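Probable flavin reductase (Sinorhizobium meliloti, PDB 3RH7) binds flavin mononucleotide in a split-barrel domain and probably works as an NADPH-dependent flavin reductase. Local coordinates at residues F236-Y241 against N250-A255; I184-V189 against C209-G214; A125-C130 against V148-N153; V34-D39 against A83-S88. All coordinates share one frame; numbering follows the deposited sequence.

Interaction 1: F236-Y241 against N250-A255; sequences FLYSVY and NIVYHA
Six main-chain hydrogen bonds zip strands 237-241 and 250-255 into an antiparallel hairpin interrupted by a classic beta bulge. At the bulge Tyr238 and Ser239 both face Val252, whose carbonyl O accepts two donors: Tyr238 N at 2.7 Å, in the carbonyl plane on a lone pair, and Ser239 N from above that plane. Beyond it the ladder runs on with its register shifted by one residue, the Asn250 and Tyr241 amides each bonded to the other's carbonyl.

Leu237 CD2 sits over the centre of the Tyr253 ring, 3.5 Å from its centroid, and also touches Ile251 CG2. On the other face Tyr238 turns its ring edge toward the face of His254 in a T-shaped pair, while the imidazole ND1 bonds Val189 O. Asn250 CB lies over the middle of the Tyr241 ring, and the amide stacks almost parallel to it, the planes 8° apart. An alanine at Tyr241 would remove this ring and would probably leave the Asn250 amide less firmly held flat and Val252 CG2 less well packed.

Thus main-chain hydrogen bonds and rings packed on aliphatic groups hold a mostly buried hairpin, whose strand 232-242 is outermost within this chain's mixed sheet.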
loop_
_atom_site.group_PDB
_atom_site.type_symbol
_atom_site.label_atom_id
_atom_site.label_comp_id
_atom_site.label_asym_id
_atom_site.label_seq_id
_atom_site.Cartn_x
_atom_site.Cartn_y
_atom_site.Cartn_z
ATOM N N PHE A 236 -5.750 -7.364 4.768
ATOM C CA PHE A 236 -5.996 -6.079 5.400
ATOM C C PHE A 236 -7.388 -6.032 5.962
ATOM O O PHE A 236 -8.280 -6.701 5.459
ATOM C CB PHE A 236 -5.797 -4.923 4.396
ATOM C CG PHE A 236 -4.366 -4.549 4.095
ATOM C CD1 PHE A 236 -3.639 -3.762 4.973
ATOM C CD2 PHE A 236 -3.754 -4.966 2.923
ATOM C CE1 PHE A 236 -2.314 -3.414 4.695
ATOM C CE2 PHE A 236 -2.430 -4.636 2.651
ATOM C CZ PHE A 236 -1.715 -3.861 3.534
ATOM N N LEU A 237 -7.581 -5.210 6.987
ATOM C CA LEU A 237 -8.889 -4.998 7.595
ATOM C C LEU A 237 -9.836 -4.417 6.548
ATOM O O LEU A 237 -9.462 -3.513 5.780
ATOM C CB LEU A 237 -8.774 -4.062 8.806
ATOM C CG LEU A 237 -8.182 -4.672 10.048
ATOM C CD1 LEU A 237 -7.858 -3.619 11.044
ATOM C CD2 LEU A 237 -9.131 -5.647 10.662
ATOM N N TYR A 238 -11.030 -4.993 6.468
ATOM C CA TYR A 238 -12.030 -4.555 5.507
ATOM C C TYR A 238 -12.943 -3.495 6.117
ATOM O O TYR A 238 -13.168 -2.442 5.522
ATOM C CB TYR A 238 -12.830 -5.761 5.048
ATOM C CG TYR A 238 -13.616 -5.555 3.784
ATOM C CD1 TYR A 238 -13.029 -5.749 2.540
ATOM C CD2 TYR A 238 -14.980 -5.303 3.828
ATOM C CE1 TYR A 238 -13.771 -5.653 1.368
ATOM C CE2 TYR A 238 -15.734 -5.206 2.662
ATOM C CZ TYR A 238 -15.122 -5.380 1.433
ATOM O OH TYR A 238 -15.839 -5.270 0.269
ATOM N N SER A 239 -13.433 -3.767 7.327
ATOM C CA SER A 239 -14.373 -2.909 8.023
ATOM C C SER A 239 -14.374 -3.171 9.546
ATOM O O SER A 239 -14.241 -4.313 9.978
ATOM C CB SER A 239 -15.763 -3.166 7.443
ATOM O OG SER A 239 -16.787 -2.523 8.175
ATOM N N VAL A 240 -14.530 -2.125 10.341
ATOM C CA VAL A 240 -14.650 -2.250 11.799
ATOM C C VAL A 240 -15.875 -1.441 12.184
ATOM O O VAL A 240 -15.917 -0.249 11.877
ATOM C CB VAL A 240 -13.407 -1.835 12.613
ATOM C CG1 VAL A 240 -13.689 -1.964 14.099
ATOM C CG2 VAL A 240 -12.188 -2.663 12.224
ATOM N N TYR A 241 -16.882 -2.084 12.805
ATOM C CA TYR A 241 -18.131 -1.431 13.141
ATOM C C TYR A 241 -18.848 -2.084 14.340
ATOM O O TYR A 241 -18.479 -3.164 14.757
ATOM C CB TYR A 241 -19.050 -1.461 11.902
ATOM C CG TYR A 241 -19.544 -2.831 11.493
ATOM C CD1 TYR A 241 -20.750 -3.336 11.980
ATOM C CD2 TYR A 241 -18.843 -3.599 10.572
ATOM C CE1 TYR A 241 -21.224 -4.591 11.592
ATOM C CE2 TYR A 241 -19.302 -4.860 10.178
ATOM C CZ TYR A 241 -20.500 -5.350 10.684
ATOM O OH TYR A 241 -20.978 -6.587 10.307
ATOM N N ASN A 250 -17.781 -5.609 15.635
ATOM C CA ASN A 250 -17.482 -6.429 14.470
ATOM C C ASN A 250 -16.147 -6.018 13.798
ATOM O O ASN A 250 -15.974 -4.846 13.452
ATOM C CB ASN A 250 -18.647 -6.288 13.492
ATOM C CG ASN A 250 -19.551 -7.469 13.430
ATOM O OD1 ASN A 250 -19.216 -8.488 12.809
ATOM N ND2 ASN A 250 -20.730 -7.338 14.027
ATOM N N ILE A 251 -15.206 -6.982 13.641
ATOM C CA ILE A 251 -13.919 -6.794 12.942
ATOM C C ILE A 251 -13.962 -7.696 11.700
ATOM O O ILE A 251 -13.972 -8.929 11.828
ATOM C CB ILE A 251 -12.659 -7.032 13.830
ATOM C CG1 ILE A 251 -12.547 -5.944 14.928
ATOM C CG2 ILE A 251 -11.385 -7.085 12.987
ATOM C CD1 ILE A 251 -11.522 -6.182 15.980
ATOM N N VAL A 252 -14.061 -7.078 10.501
ATOM C CA VAL A 252 -14.154 -7.800 9.229
ATOM C C VAL A 252 -12.848 -7.623 8.469
ATOM O O VAL A 252 -12.372 -6.492 8.284
ATOM C CB VAL A 252 -15.381 -7.375 8.382
ATOM C CG1 VAL A 252 -15.507 -8.228 7.117
ATOM C CG2 VAL A 252 -16.661 -7.444 9.204
ATOM N N TYR A 253 -12.248 -8.759 8.072
ATOM C CA TYR A 253 -10.984 -8.802 7.339
ATOM C C TYR A 253 -11.219 -9.158 5.911
ATOM O O TYR A 253 -12.229 -9.797 5.577
ATOM C CB TYR A 253 -10.059 -9.859 7.945
ATOM C CG TYR A 253 -9.113 -9.367 9.006
ATOM C CD1 TYR A 253 -7.899 -8.776 8.664
ATOM C CD2 TYR A 253 -9.367 -9.592 10.353
ATOM C CE1 TYR A 253 -6.962 -8.418 9.634
ATOM C CE2 TYR A 253 -8.452 -9.214 11.336
ATOM C CZ TYR A 253 -7.241 -8.641 10.970
ATOM O OH TYR A 253 -6.301 -8.307 11.913
ATOM N N HIS A 254 -10.284 -8.761 5.054
ATOM C CA HIS A 254 -10.334 -9.178 3.680
ATOM C C HIS A 254 -9.499 -10.448 3.662
ATOM O O HIS A 254 -8.498 -10.480 4.374
ATOM C CB HIS A 254 -9.863 -8.068 2.713
ATOM C CG HIS A 254 -10.127 -8.370 1.259
ATOM N ND1 HIS A 254 -10.850 -9.514 0.846
ATOM C CD2 HIS A 254 -9.736 -7.696 0.155
ATOM C CE1 HIS A 254 -10.864 -9.484 -0.478
ATOM N NE2 HIS A 254 -10.207 -8.420 -0.946
ATOM N N ALA A 255 -9.948 -11.537 2.984
ATOM C CA ALA A 255 -9.159 -12.769 2.988
ATOM C C ALA A 255 -9.170 -13.491 1.631
ATOM O O ALA A 255 -9.915 -13.101 0.737
ATOM C CB ALA A 255 -9.649 -13.695 4.090
#

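Interaction 2: I184-V189 against C209-G214; sequences IRLGAV and CTVEGG
Four main-chain hydrogen bonds, in two reciprocal pairs, join strand 184-189 to the short strand 209-211. Ile184 N gives a nearly linear bond to Val211 O, 2.9 Å long and almost along the C=O axis, and Ile184 O takes the return bond from Val211 N. In the second pair, Leu186 N reaches Cys209 O from well above the carbonyl plane, whereas Cys209 N meets a lone pair of Leu186 O at 3.1 Å. Between the pairs, at the non-hydrogen-bonded position of Arg185 and Thr210, the CA atoms come within 4.0 Å and Thr210 CA makes a CA-H...O contact of 3.2 Å with Ile184 O.

Arg185 and Thr210 share one face. Thr210 OG1 lies against Arg185 CB at 3.6 Å and over one face of the guanidinium; the arginine chain, bent at chi3 (-83°), bonds Asn208 OD1 through NE and forms a salt bridge to Asp246 through NH1. The opposite face is apolar: Leu186 CD1 meets Val211 CG2 at 3.7 Å, the two side chains crossing at about a right angle.

Strand 208-211 is the outermost strand of a four-stranded mixed sheet within this chain, and 184-191 lies between it and the parallel strand 249-257. Helix 216-228 covers the apolar face, with Pro216 and Thr219 on Leu186 and Tyr223 on Cys209.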
loop_
_atom_site.group_PDB
_atom_site.type_symbol
_atom_site.label_atom_id
_atom_site.label_comp_id
_atom_site.label_asym_id
_atom_site.label_seq_id
_atom_site.Cartn_x
_atom_site.Cartn_y
_atom_site.Cartn_z
ATOM N N ILE A 184 -15.563 -9.604 20.153
ATOM C CA ILE A 184 -15.676 -9.134 18.781
ATOM C C ILE A 184 -16.126 -10.292 17.874
ATOM O O ILE A 184 -15.704 -11.449 18.048
ATOM C CB ILE A 184 -14.360 -8.495 18.244
ATOM C CG1 ILE A 184 -13.154 -9.425 18.520
ATOM C CG2 ILE A 184 -14.162 -7.067 18.738
ATOM C CD1 ILE A 184 -11.716 -8.864 18.552
ATOM N N ARG A 185 -16.973 -9.969 16.891
ATOM C CA ARG A 185 -17.338 -10.940 15.891
ATOM C C ARG A 185 -16.328 -10.780 14.768
ATOM O O ARG A 185 -16.242 -9.703 14.159
ATOM C CB ARG A 185 -18.770 -10.749 15.405
ATOM C CG ARG A 185 -19.015 -11.591 14.182
ATOM C CD ARG A 185 -20.371 -11.376 13.607
ATOM N NE ARG A 185 -21.381 -12.165 14.297
ATOM C CZ ARG A 185 -22.319 -11.629 15.056
ATOM N NH1 ARG A 185 -22.374 -10.304 15.223
ATOM N NH2 ARG A 185 -23.227 -12.404 15.648
ATOM N N LEU A 186 -15.525 -11.824 14.532
ATOM C CA LEU A 186 -14.518 -11.792 13.480
ATOM C C LEU A 186 -15.110 -12.326 12.209
ATOM O O LEU A 186 -15.411 -13.519 12.129
ATOM C CB LEU A 186 -13.286 -12.605 13.866
ATOM C CG LEU A 186 -12.607 -12.260 15.166
ATOM C CD1 LEU A 186 -11.406 -13.110 15.338
ATOM C CD2 LEU A 186 -12.231 -10.785 15.206
ATOM N N GLY A 187 -15.321 -11.439 11.246
ATOM C CA GLY A 187 -15.862 -11.819 9.947
ATOM C C GLY A 187 -14.833 -11.719 8.848
ATOM O O GLY A 187 -13.779 -11.111 9.039
ATOM N N ALA A 188 -15.131 -12.281 7.682
ATOM C CA ALA A 188 -14.215 -12.217 6.561
ATOM C C ALA A 188 -14.917 -12.179 5.220
ATOM O O ALA A 188 -15.926 -12.858 5.017
ATOM C CB ALA A 188 -13.267 -13.402 6.590
ATOM N N VAL A 189 -14.346 -11.397 4.285
ATOM C CA VAL A 189 -14.755 -11.328 2.875
ATOM C C VAL A 189 -13.728 -12.211 2.188
ATOM O O VAL A 189 -12.659 -11.727 1.778
ATOM C CB VAL A 189 -14.852 -9.884 2.310
ATOM C CG1 VAL A 189 -15.149 -9.904 0.821
ATOM C CG2 VAL A 189 -15.917 -9.083 3.046
ATOM N N CYS A 209 -16.793 -15.878 13.639
ATOM C CA CYS A 209 -16.710 -16.449 14.972
ATOM C C CYS A 209 -16.424 -15.335 15.965
ATOM O O CYS A 209 -15.594 -14.479 15.685
ATOM C CB CYS A 209 -15.678 -17.573 15.050
ATOM S SG CYS A 209 -13.958 -17.056 14.799
ATOM N N THR A 210 -17.173 -15.313 17.083
ATOM C CA THR A 210 -17.075 -14.293 18.137
ATOM C C THR A 210 -16.167 -14.802 19.253
ATOM O O THR A 210 -16.453 -15.819 19.893
ATOM C CB THR A 210 -18.474 -13.909 18.643
ATOM O OG1 THR A 210 -19.301 -13.553 17.534
ATOM C CG2 THR A 210 -18.451 -12.794 19.647
ATOM N N VAL A 211 -15.075 -14.064 19.490
ATOM C CA VAL A 211 -14.041 -14.364 20.484
ATOM C C VAL A 211 -13.687 -13.103 21.273
ATOM O O VAL A 211 -14.100 -12.000 20.886
ATOM C CB VAL A 211 -12.775 -14.956 19.801
ATOM C CG1 VAL A 211 -13.084 -16.267 19.084
ATOM C CG2 VAL A 211 -12.136 -13.950 18.829
ATOM N N GLU A 212 -12.905 -13.256 22.362
ATOM C CA GLU A 212 -12.400 -12.121 23.154
ATOM C C GLU A 212 -10.975 -12.439 23.547
ATOM O O GLU A 212 -10.740 -13.177 24.506
ATOM C CB GLU A 212 -13.271 -11.825 24.374
ATOM C CG GLU A 212 -12.886 -10.556 25.126
ATOM C CD GLU A 212 -13.804 -10.094 26.250
ATOM O OE1 GLU A 212 -14.801 -10.786 26.579
ATOM O OE2 GLU A 212 -13.509 -9.012 26.806
ATOM N N GLY A 213 -10.033 -11.927 22.770
ATOM C CA GLY A 213 -8.625 -12.178 23.025
ATOM C C GLY A 213 -7.989 -13.026 21.963
ATOM O O GLY A 213 -8.643 -13.935 21.416
ATOM N N GLY A 214 -6.716 -12.698 21.688
ATOM C CA GLY A 214 -5.867 -13.348 20.702
ATOM C C GLY A 214 -5.732 -12.525 19.444
ATOM O O GLY A 214 -6.358 -11.465 19.333
#

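Interaction 3: A125-C130 against V148-N153; sequences AAWFEC and VTAFEN
Antiparallel strands 126-130 and 150-153 are held chiefly by main-chain hydrogen bonds. Trp127 and Glu152 form a reciprocal pair, Trp127 N giving to Glu152 O and Glu152 N to Trp127 O at 3.0 Å, each donor in the carbonyl plane. At the classic beta bulge Thr149 and Ala150 both face Glu129: Thr149 N meets Glu129 O nearly along the C=O axis at 2.7 Å, whereas Ala150 N adds a weak bond. Glu129 N donates to Ala150 O from above its carbonyl plane.

Among the side chains, Trp127 NE1 bonds Glu152 OE1 at 3.3 Å, arriving from above the carboxylate plane. The indole, with CG between the backbone N and the carbonyl carbon (chi1 61°), folds over the partner strand; Glu152 CB lies over its five-membered ring, 3.7 Å from the centroid, and CZ3 packs on Ala150 CB. An alanine at Trp127 would lose the NE1 bond and this cover, and would probably leave Glu152 less well fixed. Glu129 OE2 finds its donor in Asp116 N, and Asn153 OD1 in Arg163 of the second subunit. On the other face, Phe128 CD2 touches Phe151 CB at 3.5 Å, and Val148 CG1 meets the Phe128 ring at its edge.

This hairpin belongs to the FMN-binding split barrel: strand 81-86 flanks 126-138, strand 61-67 flanks 141-153, and Phe16 and Phe25 of the second subunit meet the rings of Phe151 and Phe128, respectively.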
loop_
_atom_site.group_PDB
_atom_site.type_symbol
_atom_site.label_atom_id
_atom_site.label_comp_id
_atom_site.label_asym_id
_atom_site.label_seq_id
_atom_site.Cartn_x
_atom_site.Cartn_y
_atom_site.Cartn_z
ATOM N N ALA A 125 -4.290 13.585 0.322
ATOM C CA ALA A 125 -3.056 13.208 1.025
ATOM C C ALA A 125 -1.857 13.969 0.446
ATOM O O ALA A 125 -0.874 14.197 1.164
ATOM C CB ALA A 125 -2.831 11.701 0.920
ATOM N N ALA A 126 -1.958 14.347 -0.864
ATOM C CA ALA A 126 -0.982 15.058 -1.707
ATOM C C ALA A 126 -1.527 15.250 -3.119
ATOM O O ALA A 126 -2.274 14.406 -3.617
ATOM C CB ALA A 126 0.336 14.287 -1.785
ATOM N N TRP A 127 -1.133 16.347 -3.771
ATOM C CA TRP A 127 -1.518 16.650 -5.156
ATOM C C TRP A 127 -0.317 17.193 -5.931
ATOM O O TRP A 127 0.583 17.811 -5.342
ATOM C CB TRP A 127 -2.726 17.592 -5.268
ATOM C CG TRP A 127 -2.553 18.960 -4.665
ATOM C CD1 TRP A 127 -3.063 19.396 -3.480
ATOM C CD2 TRP A 127 -1.912 20.096 -5.267
ATOM N NE1 TRP A 127 -2.783 20.738 -3.306
ATOM C CE2 TRP A 127 -2.070 21.187 -4.383
ATOM C CE3 TRP A 127 -1.217 20.300 -6.470
ATOM C CZ2 TRP A 127 -1.550 22.460 -4.653
ATOM C CZ3 TRP A 127 -0.667 21.556 -6.722
ATOM C CH2 TRP A 127 -0.854 22.621 -5.829
ATOM N N PHE A 128 -0.313 16.962 -7.255
ATOM C CA PHE A 128 0.752 17.359 -8.166
ATOM C C PHE A 128 0.206 17.954 -9.465
ATOM O O PHE A 128 -0.472 17.256 -10.211
ATOM C CB PHE A 128 1.632 16.138 -8.508
ATOM C CG PHE A 128 2.251 15.425 -7.332
ATOM C CD1 PHE A 128 1.581 14.377 -6.696
ATOM C CD2 PHE A 128 3.509 15.772 -6.880
ATOM C CE1 PHE A 128 2.137 13.735 -5.586
ATOM C CE2 PHE A 128 4.067 15.138 -5.769
ATOM C CZ PHE A 128 3.375 14.122 -5.128
ATOM N N GLU A 129 0.522 19.225 -9.745
ATOM C CA GLU A 129 0.178 19.881 -11.003
ATOM C C GLU A 129 1.266 19.548 -12.005
ATOM O O GLU A 129 2.453 19.770 -11.735
ATOM C CB GLU A 129 0.037 21.401 -10.828
ATOM C CG GLU A 129 -1.325 21.817 -10.332
ATOM C CD GLU A 129 -1.689 23.230 -10.721
ATOM O OE1 GLU A 129 -1.312 24.169 -9.978
ATOM O OE2 GLU A 129 -2.343 23.392 -11.780
ATOM N N CYS A 130 0.872 18.981 -13.138
ATOM C CA CYS A 130 1.812 18.515 -14.147
ATOM C C CYS A 130 1.610 19.180 -15.499
ATOM O O CYS A 130 0.660 19.923 -15.738
ATOM C CB CYS A 130 1.741 16.993 -14.273
ATOM S SG CYS A 130 2.368 16.093 -12.824
ATOM N N VAL A 148 6.330 17.786 -12.787
ATOM C CA VAL A 148 5.677 18.474 -11.668
ATOM C C VAL A 148 5.997 19.973 -11.741
ATOM O O VAL A 148 7.173 20.377 -11.707
ATOM C CB VAL A 148 6.036 17.884 -10.283
ATOM C CG1 VAL A 148 5.263 18.573 -9.174
ATOM C CG2 VAL A 148 5.771 16.398 -10.235
ATOM N N THR A 149 4.938 20.773 -11.904
ATOM C CA THR A 149 5.010 22.223 -11.983
ATOM C C THR A 149 4.740 22.802 -10.579
ATOM O O THR A 149 5.335 23.814 -10.202
ATOM C CB THR A 149 4.035 22.769 -13.066
ATOM O OG1 THR A 149 2.675 22.796 -12.597
ATOM C CG2 THR A 149 4.136 22.020 -14.392
ATOM N N ALA A 150 3.846 22.141 -9.809
ATOM C CA ALA A 150 3.447 22.530 -8.449
ATOM C C ALA A 150 2.986 21.289 -7.673
ATOM O O ALA A 150 2.556 20.302 -8.284
ATOM C CB ALA A 150 2.331 23.561 -8.509
ATOM N N PHE A 151 3.084 21.327 -6.332
ATOM C CA PHE A 151 2.649 20.203 -5.495
ATOM C C PHE A 151 2.368 20.648 -4.051
ATOM O O PHE A 151 2.740 21.758 -3.632
ATOM C CB PHE A 151 3.670 19.042 -5.513
ATOM C CG PHE A 151 4.985 19.330 -4.831
ATOM C CD1 PHE A 151 6.033 19.936 -5.527
ATOM C CD2 PHE A 151 5.186 18.989 -3.500
ATOM C CE1 PHE A 151 7.248 20.210 -4.891
ATOM C CE2 PHE A 151 6.404 19.243 -2.876
ATOM C CZ PHE A 151 7.418 19.872 -3.567
ATOM N N GLU A 152 1.724 19.753 -3.291
ATOM C CA GLU A 152 1.417 19.979 -1.886
ATOM C C GLU A 152 1.305 18.648 -1.209
ATOM O O GLU A 152 0.811 17.701 -1.813
ATOM C CB GLU A 152 0.130 20.779 -1.725
ATOM C CG GLU A 152 0.110 21.699 -0.530
ATOM C CD GLU A 152 -0.850 22.855 -0.747
ATOM O OE1 GLU A 152 -2.082 22.616 -0.729
ATOM O OE2 GLU A 152 -0.371 23.988 -0.986
ATOM N N ASN A 153 1.780 18.564 0.032
ATOM C CA ASN A 153 1.756 17.337 0.824
ATOM C C ASN A 153 1.267 17.650 2.257
ATOM O O ASN A 153 1.990 18.264 3.069
ATOM C CB ASN A 153 3.145 16.672 0.803
ATOM C CG ASN A 153 3.540 15.778 1.977
ATOM O OD1 ASN A 153 2.771 14.946 2.443
ATOM N ND2 ASN A 153 4.803 15.862 2.430
#

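Interaction 4: V34-D39 against A83-S88; sequences VVTASD and AINVLS
The main chains of strands 34-38 and 83-86 are joined by four hydrogen bonds in two reciprocal pairs. Thr36 and Ala83 make the more regular one, both donors lying in the carbonyl planes: Thr36 N to Ala83 O is nearly straight (170° at the hydrogen), and Ala83 N reaches Thr36 O at 2.8 Å. Between Val34 and Asn85 both donors approach from above the carbonyl planes, Asn85 N standing 40° out of that of Val34 O. Val35 CA adds a CA-H...O contact to Ala83 O at 3.4 Å.

Apolar contacts occupy both faces. Ile84 and Val35 run side by side, and the ethyl tip CD1 of the isoleucine reaches Val35 CG2 at 3.7 Å. Across the sheet, Val34 CG2 meets the methyl groups of Leu87, with CD1 at 3.8 Å.

The polar side chains are buried and find their partners outside the pair of strands. Thr36 OG1, in the crowded position between the backbone N and the carbonyl carbon (chi1 63°), packs on Ala83 CB and bonds Pro119 O. Asn85 uses both ends of its amide, OD1 accepting from Phe121 N and ND2 giving to Pro119 O, and so ties the sheet to strand 119-121.

In the split barrel, strand 30-38 also pairs with 44-56, and 81-86 with 126-138. Val34 packs against the FMN-binding residues Phe98 and Thr48, while Met76 of helix 73-78 covers Val35.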
loop_
_atom_site.group_PDB
_atom_site.type_symbol
_atom_site.label_atom_id
_atom_site.label_comp_id
_atom_site.label_asym_id
_atom_site.label_seq_id
_atom_site.Cartn_x
_atom_site.Cartn_y
_atom_site.Cartn_z
ATOM N N VAL A 34 -6.542 10.215 -8.359
ATOM C CA VAL A 34 -7.555 10.657 -9.303
ATOM C C VAL A 34 -6.843 11.665 -10.212
ATOM O O VAL A 34 -6.420 12.749 -9.769
ATOM C CB VAL A 34 -8.903 11.181 -8.742
ATOM C CG1 VAL A 34 -9.798 11.660 -9.875
ATOM C CG2 VAL A 34 -9.624 10.113 -7.933
ATOM N N VAL A 35 -6.617 11.229 -11.463
ATOM C CA VAL A 35 -6.004 12.032 -12.515
ATOM C C VAL A 35 -7.063 12.996 -13.026
ATOM O O VAL A 35 -8.168 12.586 -13.389
ATOM C CB VAL A 35 -5.418 11.184 -13.651
ATOM C CG1 VAL A 35 -4.406 11.982 -14.462
ATOM C CG2 VAL A 35 -4.797 9.909 -13.113
ATOM N N THR A 36 -6.742 14.280 -13.006
ATOM C CA THR A 36 -7.668 15.296 -13.467
ATOM C C THR A 36 -7.035 16.194 -14.528
ATOM O O THR A 36 -5.814 16.331 -14.589
ATOM C CB THR A 36 -8.153 16.126 -12.287
ATOM O OG1 THR A 36 -7.047 16.810 -11.709
ATOM C CG2 THR A 36 -8.897 15.315 -11.248
ATOM N N ALA A 37 -7.894 16.818 -15.348
ATOM C CA ALA A 37 -7.557 17.760 -16.416
ATOM C C ALA A 37 -8.828 18.463 -16.902
ATOM O O ALA A 37 -9.916 18.201 -16.378
ATOM C CB ALA A 37 -6.870 17.039 -17.567
ATOM N N SER A 38 -8.688 19.389 -17.867
ATOM C CA SER A 38 -9.810 20.109 -18.476
ATOM C C SER A 38 -9.832 19.790 -19.983
ATOM O O SER A 38 -8.780 19.894 -20.621
ATOM C CB SER A 38 -9.696 21.610 -18.222
ATOM O OG SER A 38 -9.878 21.938 -16.854
ATOM N N ASP A 39 -10.998 19.372 -20.551
ATOM C CA ASP A 39 -11.100 19.036 -21.978
ATOM C C ASP A 39 -10.974 20.291 -22.894
ATOM O O ASP A 39 -10.702 21.400 -22.412
ATOM C CB ASP A 39 -12.389 18.245 -22.296
ATOM C CG ASP A 39 -13.723 18.891 -21.937
ATOM O OD1 ASP A 39 -13.846 20.133 -22.071
ATOM O OD2 ASP A 39 -14.674 18.144 -21.603
ATOM N N ALA A 83 -3.309 16.903 -13.437
ATOM C CA ALA A 83 -2.996 16.893 -12.018
ATOM C C ALA A 83 -3.227 15.522 -11.421
ATOM O O ALA A 83 -4.145 14.812 -11.825
ATOM C CB ALA A 83 -3.816 17.935 -11.272
ATOM N N ILE A 84 -2.396 15.151 -10.454
ATOM C CA ILE A 84 -2.540 13.870 -9.774
ATOM C C ILE A 84 -3.021 14.119 -8.340
ATOM O O ILE A 84 -2.298 14.742 -7.560
ATOM C CB ILE A 84 -1.211 13.080 -9.835
ATOM C CG1 ILE A 84 -0.933 12.559 -11.260
ATOM C CG2 ILE A 84 -1.146 11.974 -8.783
ATOM C CD1 ILE A 84 -1.728 11.393 -11.736
ATOM N N ASN A 85 -4.242 13.655 -7.995
ATOM C CA ASN A 85 -4.744 13.826 -6.622
ATOM C C ASN A 85 -4.618 12.499 -5.848
ATOM O O ASN A 85 -5.385 11.559 -6.126
ATOM C CB ASN A 85 -6.200 14.322 -6.610
ATOM C CG ASN A 85 -6.387 15.741 -7.048
ATOM O OD1 ASN A 85 -6.280 16.664 -6.251
ATOM N ND2 ASN A 85 -6.750 15.942 -8.300
ATOM N N VAL A 86 -3.625 12.417 -4.906
ATOM C CA VAL A 86 -3.355 11.228 -4.060
ATOM C C VAL A 86 -4.414 11.290 -2.917
ATOM O O VAL A 86 -4.330 12.138 -2.026
ATOM C CB VAL A 86 -1.864 11.191 -3.583
ATOM C CG1 VAL A 86 -1.553 9.985 -2.722
ATOM C CG2 VAL A 86 -0.914 11.235 -4.767
ATOM N N LEU A 87 -5.463 10.472 -3.032
ATOM C CA LEU A 87 -6.601 10.492 -2.114
ATOM C C LEU A 87 -6.253 10.101 -0.672
ATOM O O LEU A 87 -5.353 9.303 -0.463
ATOM C CB LEU A 87 -7.701 9.565 -2.637
ATOM C CG LEU A 87 -8.251 9.825 -4.037
ATOM C CD1 LEU A 87 -9.290 8.805 -4.361
ATOM C CD2 LEU A 87 -8.867 11.241 -4.172
ATOM N N SER A 88 -6.950 10.657 0.316
ATOM C CA SER A 88 -6.687 10.331 1.718
ATOM C C SER A 88 -7.623 9.187 2.231
ATOM O O SER A 88 -8.494 8.732 1.477
ATOM C CB SER A 88 -6.854 11.579 2.563
ATOM O OG SER A 88 -8.222 11.930 2.562
#

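The contacts fall into two groups along the chain. Interactions 3 and 4, with centres about 10 Å apart, adjoin in the split-barrel sheet, where Ala126 O bonds Val86 N at 2.7 Å. Interactions 1 and 2, also about 10 Å apart between centres, share the mixed sheet, joined by Gly187 N to Ile251 O at 2.9 Å. Nearest atoms of the groups stay about 13 Å apart, between interactions 1 and 4. Interaction 4 lies near the flavin, the side chain of Val35 being about 7 Å from FMN; the side chain of His254 in interaction 1 is about 12 Å from it, and interaction 2 is remote from the annotated FMN-binding residues.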